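Local coordinates for protein Exo-beta-1,3-galactanase (Bifidobacterium bifidum, PDB 5FLW) that probably releases single galactose units from the ends of beta-1,3-linked galactan chains, as a family 43 glycoside hydrolase with a five-bladed beta-propeller fold, at residues 86-89 with 94-97; 96-101 with 163-168; 114-117 with 122-125. All coordinates share one frame; numbering follows the deposited sequence.

The three contacts share one four-stranded blade of the beta-propeller and its border with the next blade. Interaction 1 joins its first two strands and interaction 3 its last two. Between them, strands 95-102 and 110-116 are neighbours, with Met97 N 2.8 Å from Ala114 O, and Lys94 NZ bridges to Asp117 OD1 at 2.6 Å. Interaction 2 carries strand 95-102 across to the following blade, where Leu165 CD1 also lies 3.8 Å from Leu87 CD1. Their centres lie about 13 to 19 Å from the centre of the chain, interaction 3 being the most peripheral. In this family the active site lies at the propeller axis.

Interaction 1. Residues 86-89 with 94-97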
loop_
_atom_site.group_PDB
_atom_site.type_symbol
_atom_site.label_atom_id
_atom_site.label_comp_id
_atom_site.label_asym_id
_atom_site.label_seq_id
_atom_site.Cartn_x
_atom_site.Cartn_y
_atom_site.Cartn_z
ATOM N N VAL A 86 6.787 -3.295 -3.448
ATOM C CA VAL A 86 8.060 -3.491 -4.148
ATOM C C VAL A 86 8.807 -2.162 -4.231
ATOM O O VAL A 86 8.202 -1.116 -4.489
ATOM C CB VAL A 86 7.851 -4.111 -5.560
ATOM C CG1 VAL A 86 9.145 -4.100 -6.424
ATOM C CG2 VAL A 86 7.289 -5.545 -5.428
ATOM N N LEU A 87 10.130 -2.207 -4.027
ATOM C CA LEU A 87 11.007 -1.080 -4.317
ATOM C C LEU A 87 12.164 -1.570 -5.177
ATOM O O LEU A 87 12.576 -2.741 -5.090
ATOM C CB LEU A 87 11.607 -0.439 -3.046
ATOM C CG LEU A 87 10.659 0.340 -2.119
ATOM C CD1 LEU A 87 11.397 0.794 -0.836
ATOM C CD2 LEU A 87 10.031 1.526 -2.825
ATOM N N HIS A 88 12.679 -0.666 -6.022
ATOM C CA HIS A 88 13.888 -0.919 -6.800
ATOM C C HIS A 88 15.075 -0.343 -6.021
ATOM O O HIS A 88 15.092 0.858 -5.709
ATOM C CB HIS A 88 13.764 -0.304 -8.202
ATOM C CG HIS A 88 14.866 -0.696 -9.147
ATOM N ND1 HIS A 88 15.239 0.087 -10.219
ATOM C CD2 HIS A 88 15.664 -1.789 -9.190
ATOM C CE1 HIS A 88 16.207 -0.514 -10.890
ATOM N NE2 HIS A 88 16.506 -1.639 -10.268
ATOM N N CYS A 89 16.056 -1.211 -5.691
ATOM C CA CYS A 89 17.168 -0.829 -4.815
ATOM C C CYS A 89 18.266 -0.142 -5.621
ATOM O O CYS A 89 18.885 -0.786 -6.478
ATOM C CB CYS A 89 17.759 -2.054 -4.134
ATOM S SG CYS A 89 19.169 -1.648 -3.102
ATOM N N LYS A 94 18.487 -4.651 -7.537
ATOM C CA LYS A 94 17.478 -5.680 -7.337
ATOM C C LYS A 94 16.106 -5.057 -7.063
ATOM O O LYS A 94 15.978 -3.897 -6.640
ATOM C CB LYS A 94 17.867 -6.610 -6.176
ATOM C CG LYS A 94 19.227 -7.285 -6.338
ATOM C CD LYS A 94 19.339 -7.969 -7.707
ATOM C CE LYS A 94 20.639 -8.765 -7.840
ATOM N NZ LYS A 94 20.862 -9.246 -9.246
ATOM N N TYR A 95 15.075 -5.849 -7.316
ATOM C CA TYR A 95 13.715 -5.521 -6.913
ATOM C C TYR A 95 13.396 -6.301 -5.638
ATOM O O TYR A 95 13.456 -7.535 -5.630
ATOM C CB TYR A 95 12.753 -5.884 -8.041
ATOM C CG TYR A 95 13.023 -5.042 -9.271
ATOM C CD1 TYR A 95 13.990 -5.419 -10.212
ATOM C CD2 TYR A 95 12.348 -3.814 -9.464
ATOM C CE1 TYR A 95 14.245 -4.621 -11.311
ATOM C CE2 TYR A 95 12.601 -3.025 -10.565
ATOM C CZ TYR A 95 13.543 -3.435 -11.480
ATOM O OH TYR A 95 13.813 -2.658 -12.578
ATOM N N VAL A 96 13.093 -5.582 -4.554
ATOM C CA VAL A 96 12.837 -6.187 -3.252
ATOM C C VAL A 96 11.352 -6.049 -2.950
ATOM O O VAL A 96 10.786 -4.950 -3.049
ATOM C CB VAL A 96 13.700 -5.567 -2.137
ATOM C CG1 VAL A 96 13.481 -6.325 -0.849
ATOM C CG2 VAL A 96 15.182 -5.510 -2.534
ATOM N N MET A 97 10.725 -7.166 -2.590
ATOM C CA MET A 97 9.334 -7.198 -2.189
ATOM C C MET A 97 9.223 -7.371 -0.671
ATOM O O MET A 97 9.981 -8.143 -0.061
ATOM C CB MET A 97 8.592 -8.328 -2.899
ATOM C CG MET A 97 7.116 -8.395 -2.554
ATOM S SD MET A 97 6.214 -9.694 -3.487
ATOM C CE MET A 97 6.215 -8.985 -5.137
#
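His88 and Tyr95 lie flat against each other on one face of an antiparallel beta hairpin, formed by the first two strands of a propeller blade. Their rings make an offset stack with centroids 4.1 Å apart and planes only 4° from parallel. The overlap is shifted toward the rims: His88 CD2 stands over Tyr95 CZ at 3.5 Å, while Tyr95 OH reaches across to His88 CE1 at 3.6 Å. With His88 CG anti to its backbone N (chi1 -171°) and Tyr95 CG beside its own, the two rings of this non-hydrogen-bonded pair are brought over one another. The edge of the imidazole also meets the partner strand, where His88 CD2 lies 3.3 Å from Lys94 O. Replacing Tyr95 by alanine would probably strip the His88 ring of its stacking partner and leave the imidazole freer to turn. Beyond the pair, Phe28 meets the Tyr95 ring edge-to-face, and His88 NE2 makes a weak hydrogen bond to Gly93 O in the hairpin turn. Further along the same face, Val86 CG2 packs on the terminal methyl of Met97, CE, at 3.6 Å. The opposite face carries Leu87 and Val96, a hydrogen-bonded pair whose two backbone bonds, Leu87 N to Val96 O and Val96 N to Leu87 O, set the register. Toward the turn a further backbone bond closes the ladder: Cys89 N donates to Lys94 O at 2.8 Å, almost straight at 177°.

Interaction 2. Residues 96-101 with 163-168; sequences VMYIHA and YRLADD
Two adjacent blades of the propeller meet here mainly through side chains, strand 95-102 of one facing the end of strand 159-165 of the next, with no hydrogen bond between the two segments. The contact rests on Tyr98 and Leu165, which extend toward each other from opposite directions. The leucine fork comes up to the phenolic end of the tyrosine: Leu165 CD1 lies 3.4 Å from Tyr98 OH and 4.0 Å from CZ of the same ring, while Leu165 CD2 is 4.1 Å from Tyr98 CE1. On Tyr98, CG sits anti to the carbonyl carbon (chi1 -46°), which sends the ring out across the interface. Its hydroxyl is buried but satisfied, because it hydrogen-bonds to the carbonyl oxygen of Tyr169 just beyond the second segment. A looser touch is made by Val96, whose CG2 lies 4.3 Å from Asp168 O in the turn after strand 159-165; there Asp168 OD1 holds the backbone N of Leu170. Around this apolar seam, Leu165 also packs on Leu87 of strand 80-88, Tyr98 touches Ile151 of strand 149-155, and Tyr169 covers Val96 from the loop leading to strand 172-179.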
loop_
_atom_site.group_PDB
_atom_site.type_symbol
_atom_site.label_atom_id
_atom_site.label_comp_id
_atom_site.label_asym_id
_atom_site.label_seq_id
_atom_site.Cartn_x
_atom_site.Cartn_y
_atom_site.Cartn_z
ATOM N N VAL A 96 13.093 -5.582 -4.554
ATOM C CA VAL A 96 12.837 -6.187 -3.252
ATOM C C VAL A 96 11.352 -6.049 -2.950
ATOM O O VAL A 96 10.786 -4.950 -3.049
ATOM C CB VAL A 96 13.700 -5.567 -2.137
ATOM C CG1 VAL A 96 13.481 -6.325 -0.849
ATOM C CG2 VAL A 96 15.182 -5.510 -2.534
ATOM N N MET A 97 10.725 -7.166 -2.590
ATOM C CA MET A 97 9.334 -7.198 -2.189
ATOM C C MET A 97 9.223 -7.371 -0.671
ATOM O O MET A 97 9.981 -8.143 -0.061
ATOM C CB MET A 97 8.592 -8.328 -2.899
ATOM C CG MET A 97 7.116 -8.395 -2.554
ATOM S SD MET A 97 6.214 -9.694 -3.487
ATOM C CE MET A 97 6.215 -8.985 -5.137
ATOM N N TYR A 98 8.285 -6.617 -0.075
ATOM C CA TYR A 98 7.943 -6.673 1.345
ATOM C C TYR A 98 6.495 -7.130 1.470
ATOM O O TYR A 98 5.659 -6.788 0.630
ATOM C CB TYR A 98 8.120 -5.290 2.007
ATOM C CG TYR A 98 9.432 -4.662 1.603
ATOM C CD1 TYR A 98 10.617 -4.989 2.275
ATOM C CD2 TYR A 98 9.502 -3.791 0.514
ATOM C CE1 TYR A 98 11.849 -4.442 1.878
ATOM C CE2 TYR A 98 10.711 -3.256 0.095
ATOM C CZ TYR A 98 11.889 -3.578 0.782
ATOM O OH TYR A 98 13.091 -3.047 0.384
ATOM N N ILE A 99 6.189 -7.907 2.509
ATOM C CA ILE A 99 4.828 -8.413 2.675
ATOM C C ILE A 99 4.540 -8.513 4.162
ATOM O O ILE A 99 5.439 -8.759 4.968
ATOM C CB ILE A 99 4.619 -9.759 1.912
ATOM C CG1 ILE A 99 3.130 -10.122 1.797
ATOM C CG2 ILE A 99 5.397 -10.883 2.553
ATOM C CD1 ILE A 99 2.895 -11.160 0.777
ATOM N N HIS A 100 3.291 -8.282 4.531
ATOM C CA HIS A 100 2.882 -8.539 5.907
ATOM C C HIS A 100 2.683 -10.054 6.036
ATOM O O HIS A 100 1.713 -10.604 5.492
ATOM C CB HIS A 100 1.626 -7.728 6.252
ATOM C CG HIS A 100 0.950 -8.133 7.546
ATOM N ND1 HIS A 100 -0.352 -7.759 7.841
ATOM C CD2 HIS A 100 1.384 -8.855 8.617
ATOM C CE1 HIS A 100 -0.689 -8.248 9.025
ATOM N NE2 HIS A 100 0.341 -8.916 9.518
ATOM N N ALA A 101 3.630 -10.735 6.708
ATOM C CA ALA A 101 3.511 -12.162 6.957
ATOM C C ALA A 101 2.759 -12.353 8.274
ATOM O O ALA A 101 3.144 -11.781 9.305
ATOM C CB ALA A 101 4.894 -12.831 7.018
ATOM N N TYR A 163 10.244 3.248 8.919
ATOM C CA TYR A 163 11.517 2.566 9.108
ATOM C C TYR A 163 12.409 2.815 7.896
ATOM O O TYR A 163 11.967 2.626 6.756
ATOM C CB TYR A 163 11.283 1.065 9.191
ATOM C CG TYR A 163 10.647 0.548 10.458
ATOM C CD1 TYR A 163 11.171 0.873 11.721
ATOM C CD2 TYR A 163 9.565 -0.336 10.393
ATOM C CE1 TYR A 163 10.596 0.347 12.887
ATOM C CE2 TYR A 163 8.984 -0.847 11.541
ATOM C CZ TYR A 163 9.505 -0.516 12.775
ATOM O OH TYR A 163 8.927 -1.025 13.902
ATOM N N ARG A 164 13.661 3.200 8.130
ATOM C CA ARG A 164 14.606 3.363 7.032
ATOM C C ARG A 164 15.288 2.027 6.735
ATOM O O ARG A 164 15.714 1.325 7.655
ATOM C CB ARG A 164 15.644 4.449 7.315
ATOM C CG ARG A 164 16.586 4.744 6.135
ATOM C CD ARG A 164 17.379 6.018 6.339
ATOM N NE ARG A 164 18.110 6.014 7.613
ATOM C CZ ARG A 164 19.386 5.650 7.767
ATOM N NH1 ARG A 164 20.101 5.263 6.713
ATOM N NH2 ARG A 164 19.963 5.693 8.975
ATOM N N LEU A 165 15.389 1.695 5.447
ATOM C CA LEU A 165 16.017 0.458 5.019
ATOM C C LEU A 165 17.528 0.640 4.904
ATOM O O LEU A 165 18.031 1.742 4.617
ATOM C CB LEU A 165 15.480 0.067 3.640
ATOM C CG LEU A 165 13.989 -0.282 3.589
ATOM C CD1 LEU A 165 13.434 -0.201 2.154
ATOM C CD2 LEU A 165 13.772 -1.677 4.154
ATOM N N ALA A 166 18.245 -0.476 5.075
ATOM C CA ALA A 166 19.653 -0.547 4.720
ATOM C C ALA A 166 19.815 -0.245 3.229
ATOM O O ALA A 166 18.854 -0.305 2.445
ATOM C CB ALA A 166 20.172 -1.958 4.999
ATOM N N ASP A 167 21.050 0.090 2.832
ATOM C CA ASP A 167 21.314 0.443 1.435
ATOM C C ASP A 167 20.990 -0.685 0.469
ATOM O O ASP A 167 20.712 -0.418 -0.703
ATOM C CB ASP A 167 22.777 0.830 1.219
ATOM C CG ASP A 167 23.134 2.168 1.825
ATOM O OD1 ASP A 167 22.214 2.959 2.153
ATOM O OD2 ASP A 167 24.352 2.407 2.001
ATOM N N ASP A 168 21.100 -1.940 0.896
ATOM C CA ASP A 168 20.713 -3.040 0.018
ATOM C C ASP A 168 19.213 -3.344 0.080
ATOM O O ASP A 168 18.763 -4.311 -0.548
ATOM C CB ASP A 168 21.550 -4.288 0.307
ATOM C CG ASP A 168 21.317 -4.845 1.706
ATOM O OD1 ASP A 168 20.417 -4.371 2.420
ATOM O OD2 ASP A 168 22.049 -5.792 2.091
#

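Interaction 3. Residues 114-117 with 122-125; sequences AVAD and PFAF
This is a beta-hairpin contact between the last two strands of a propeller blade, 110-116 and 124-129, reinforced by a methyl group set on an aromatic ring. Val115 and Ala124 form the antiparallel hydrogen-bonded pair: Val115 N donates to Ala124 O at 3.0 Å, and Ala124 N returns the bond to Val115 O at 2.9 Å. The second is nearly straight at hydrogen (174°). Ala114 CA adds a CA-H...O contact to Ala124 O. On the other face of the hairpin from Val115 and Ala124, the ring of Phe123 turns under Ala116, and Ala116 CB sits over its centre, 3.5 Å from the centroid and 12° off the ring normal, a CH-pi contact. Placing CG of Phe123 anti to the carbonyl carbon (chi1 -71°) folds the ring back beneath this methyl. Ala114 CB meets the stem of the same side chain, 3.9 Å from Phe123 CB, so two alanines of strand 110-116 pack along the one phenylalanine side chain. Nearer the turn, where a cis peptide bond precedes Pro122, direct pairing gives way to a water. It accepts from Asp117 N at 3.0 Å and donates to Pro122 O at 3.1 Å, bridging the two arms of the hairpin. Within the blade, Phe123 also packs on Tyr95 and Met97 of strand 95-102. Toward the preceding blade, its backbone hydrogen-bonds with Val65 of strand 60-66, while Phe125 rests on Gln69 and Leu75 in the loop that follows that strand.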
loop_
_atom_site.group_PDB
_atom_site.type_symbol
_atom_site.label_atom_id
_atom_site.label_comp_id
_atom_site.label_asym_id
_atom_site.label_seq_id
_atom_site.Cartn_x
_atom_site.Cartn_y
_atom_site.Cartn_z
ATOM N N ALA A 114 11.402 -10.690 0.008
ATOM C CA ALA A 114 11.732 -11.496 -1.173
ATOM C C ALA A 114 12.452 -10.611 -2.199
ATOM O O ALA A 114 12.321 -9.380 -2.180
ATOM C CB ALA A 114 10.479 -12.127 -1.816
ATOM N N VAL A 115 13.218 -11.239 -3.100
ATOM C CA VAL A 115 14.107 -10.510 -4.008
ATOM C C VAL A 115 14.007 -11.068 -5.431
ATOM O O VAL A 115 13.943 -12.288 -5.633
ATOM C CB VAL A 115 15.578 -10.553 -3.516
ATOM C CG1 VAL A 115 16.470 -9.688 -4.387
ATOM C CG2 VAL A 115 15.690 -10.136 -2.055
ATOM N N ALA A 116 14.042 -10.177 -6.420
ATOM C CA ALA A 116 14.023 -10.565 -7.826
ATOM C C ALA A 116 15.010 -9.712 -8.617
ATOM O O ALA A 116 15.345 -8.591 -8.230
ATOM C CB ALA A 116 12.627 -10.371 -8.423
ATOM N N ASP A 117 15.432 -10.235 -9.776
ATOM C CA ASP A 117 16.252 -9.457 -10.712
ATOM C C ASP A 117 15.445 -8.574 -11.649
ATOM O O ASP A 117 16.014 -7.659 -12.253
ATOM C CB ASP A 117 17.102 -10.360 -11.608
ATOM C CG ASP A 117 18.176 -11.098 -10.830
ATOM O OD1 ASP A 117 18.651 -10.583 -9.782
ATOM O OD2 ASP A 117 18.542 -12.201 -11.277
ATOM N N PRO A 122 10.538 -14.101 -11.148
ATOM C CA PRO A 122 9.994 -14.594 -9.870
ATOM C C PRO A 122 10.739 -14.038 -8.658
ATOM O O PRO A 122 11.955 -13.860 -8.717
ATOM C CB PRO A 122 10.192 -16.117 -9.962
ATOM C CG PRO A 122 11.329 -16.283 -10.923
ATOM C CD PRO A 122 11.163 -15.178 -11.943
ATOM N N PHE A 123 10.016 -13.719 -7.593
ATOM C CA PHE A 123 10.623 -13.279 -6.341
ATOM C C PHE A 123 10.961 -14.508 -5.495
ATOM O O PHE A 123 10.172 -15.458 -5.398
ATOM C CB PHE A 123 9.700 -12.288 -5.585
ATOM C CG PHE A 123 9.595 -10.908 -6.243
ATOM C CD1 PHE A 123 8.780 -10.700 -7.349
ATOM C CD2 PHE A 123 10.350 -9.841 -5.778
ATOM C CE1 PHE A 123 8.712 -9.443 -7.967
ATOM C CE2 PHE A 123 10.277 -8.579 -6.388
ATOM C CZ PHE A 123 9.458 -8.388 -7.488
ATOM N N ALA A 124 12.161 -14.507 -4.918
ATOM C CA ALA A 124 12.619 -15.583 -4.045
ATOM C C ALA A 124 12.456 -15.134 -2.591
ATOM O O ALA A 124 13.038 -14.115 -2.173
ATOM C CB ALA A 124 14.075 -15.917 -4.340
ATOM N N PHE A 125 11.657 -15.881 -1.832
ATOM C CA PHE A 125 11.390 -15.562 -0.437
ATOM C C PHE A 125 12.629 -15.834 0.426
ATOM O O PHE A 125 13.147 -16.965 0.450
ATOM C CB PHE A 125 10.228 -16.431 0.028
ATOM C CG PHE A 125 9.818 -16.212 1.458
ATOM C CD1 PHE A 125 9.812 -14.938 2.028
ATOM C CD2 PHE A 125 9.374 -17.293 2.232
ATOM C CE1 PHE A 125 9.392 -14.753 3.366
ATOM C CE2 PHE A 125 8.948 -17.104 3.560
ATOM C CZ PHE A 125 8.957 -15.846 4.116
HETATM O O HOH W 1 14.401 -12.988 -10.396
#